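Local structure of diphosphomevalonate decarboxylase, putative (Trypanosoma brucei, 2HKE) at residues A[305-310]-A[330-335]. The protein probably catalyses the ATP-dependent decarboxylation of (R)-5-diphosphomevalonate to isopentenyl diphosphate, a precursor for isoprenoids and sterols. The protein carries 1 engineered substitution. Numbering follows the deposited sequence.
Sequences EDLPEA and RELLEK
L332 reaches from helix 330-338 toward L307 and P308 of helix 307-317 and meets both side chains. Its CB leaves the backbone neither toward nor away from the other helix; the swing across comes at the next bond, with CG anti to the backbone N (chi1 -167°). L332 CG then lies 4.1 Å from L307 CD2, and the two methyls part company. L332 CD2 packs on L307 CD1 at 3.8 Å, while L332 CD1 goes to the proline, 4.0 Å from P308 CG. The fork is thus shared between two residues, the leucines meeting at a slant and the proline roughly at a right angle.

P308 CG has a second neighbour in K335 CB, also at 4.0 Å, one turn further along the helix from L332. Ring and lysine run alongside each other, but past its CB the lysine chain leads away from helix 307-317. On the inner side both leucines rest on the mixed five-stranded sheet of the C-terminal, GHMP-clan domain, touching Q184 and Q361; L307 also covers M186 and F327. The contact thus joins two helices of this domain to each other beside its sheet. D306 and E309 turn elsewhere, forming salt bridges with R285 and K283, respectively.

What joins the two helices here is therefore carbon against carbon: leucine branches, the lysine CB and the proline ring, over a modest 178 Å² of buried surface. Such a contact depends on shape and the exclusion of water, with the leucines buried against the sheet and the lysine at the solvent edge.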
# COMPACT_ATOMS: atom_id res chain seq x y z
N GLU A 305 16.72 -0.15 -15.53
CA GLU A 305 17.61 -0.87 -16.47
C GLU A 305 17.33 -2.37 -16.56
O GLU A 305 17.49 -3.01 -17.62
CB GLU A 305 19.09 -0.59 -16.13
CG GLU A 305 19.52 -1.13 -14.78
CD GLU A 305 20.78 -0.44 -14.21
OE1 GLU A 305 21.85 -0.48 -14.90
OE2 GLU A 305 20.66 0.18 -13.11
N ASP A 306 16.89 -2.95 -15.44
CA ASP A 306 16.70 -4.38 -15.35
C ASP A 306 15.26 -4.79 -15.62
O ASP A 306 14.98 -5.97 -15.74
CB ASP A 306 17.07 -4.85 -13.94
CG ASP A 306 18.58 -4.85 -13.70
OD1 ASP A 306 19.33 -5.02 -14.69
OD2 ASP A 306 19.03 -4.68 -12.54
N LEU A 307 14.36 -3.84 -15.75
CA LEU A 307 12.95 -4.16 -15.75
C LEU A 307 12.54 -4.91 -17.02
O LEU A 307 11.77 -5.85 -16.92
CB LEU A 307 12.10 -2.91 -15.53
CG LEU A 307 10.57 -3.12 -15.41
CD1 LEU A 307 9.93 -2.08 -14.46
CD2 LEU A 307 9.83 -3.22 -16.74
N PRO A 308 12.96 -4.45 -18.22
CA PRO A 308 12.50 -5.18 -19.42
C PRO A 308 12.84 -6.64 -19.42
O PRO A 308 11.93 -7.46 -19.75
CB PRO A 308 13.19 -4.42 -20.57
CG PRO A 308 13.19 -2.97 -19.97
CD PRO A 308 13.74 -3.27 -18.63
N GLU A 309 14.06 -7.00 -19.03
CA GLU A 309 14.43 -8.42 -18.99
C GLU A 309 13.60 -9.13 -17.97
O GLU A 309 13.14 -10.25 -18.22
CB GLU A 309 15.90 -8.65 -18.66
CG GLU A 309 16.35 -10.11 -18.84
CD GLU A 309 17.80 -10.32 -18.53
OE1 GLU A 309 18.14 -10.47 -17.32
OE2 GLU A 309 18.61 -10.29 -19.49
N ALA A 310 13.44 -8.51 -16.80
CA ALA A 310 12.65 -9.12 -15.73
C ALA A 310 11.22 -9.44 -16.19
O ALA A 310 10.71 -10.53 -15.95
CB ALA A 310 12.70 -8.21 -14.43
N ARG A 330 5.23 4.52 -20.54
CA ARG A 330 4.98 3.98 -21.87
C ARG A 330 6.29 3.58 -22.55
O ARG A 330 6.30 2.55 -23.27
CB ARG A 330 4.23 5.00 -22.73
N GLU A 331 7.30 4.37 -22.43
CA GLU A 331 8.54 4.08 -23.08
C GLU A 331 9.13 2.78 -22.53
O GLU A 331 9.76 2.00 -23.26
CB GLU A 331 9.51 5.24 -22.85
CG GLU A 331 9.04 6.58 -23.35
CD GLU A 331 8.48 6.56 -24.76
OE1 GLU A 331 9.25 6.18 -25.70
OE2 GLU A 331 7.28 6.92 -24.92
N LEU A 332 8.94 2.54 -21.24
CA LEU A 332 9.48 1.37 -20.63
C LEU A 332 8.72 0.14 -21.15
O LEU A 332 9.29 -0.92 -21.41
CB LEU A 332 9.34 1.54 -19.11
CG LEU A 332 10.11 0.59 -18.28
CD1 LEU A 332 11.62 0.47 -18.69
CD2 LEU A 332 9.89 0.98 -16.76
N LEU A 333 7.42 0.27 -21.31
CA LEU A 333 6.62 -0.77 -21.90
C LEU A 333 7.09 -1.13 -23.33
O LEU A 333 7.16 -2.31 -23.74
CB LEU A 333 5.15 -0.35 -21.90
CG LEU A 333 4.24 -1.37 -22.59
CD1 LEU A 333 4.33 -2.76 -21.92
CD2 LEU A 333 2.82 -0.86 -22.62
N GLU A 334 7.41 -0.11 -24.11
CA GLU A 334 7.87 -0.37 -25.44
C GLU A 334 9.20 -1.13 -25.41
O GLU A 334 9.44 -1.99 -26.24
CB GLU A 334 8.01 0.92 -26.22
CG GLU A 334 8.27 0.61 -27.72
CD GLU A 334 7.28 -0.44 -28.29
OE1 GLU A 334 6.05 -0.16 -28.25
OE2 GLU A 334 7.74 -1.52 -28.71
N LYS A 335 10.04 -0.84 -24.42
CA LYS A 335 11.28 -1.59 -24.25
C LYS A 335 11.04 -3.07 -23.89
O LYS A 335 11.75 -3.92 -24.34
CB LYS A 335 12.18 -0.93 -23.23
CG LYS A 335 12.85 0.31 -23.77
CD LYS A 335 13.77 0.92 -22.73
CE LYS A 335 15.09 1.40 -23.35
NZ LYS A 335 15.78 2.45 -22.46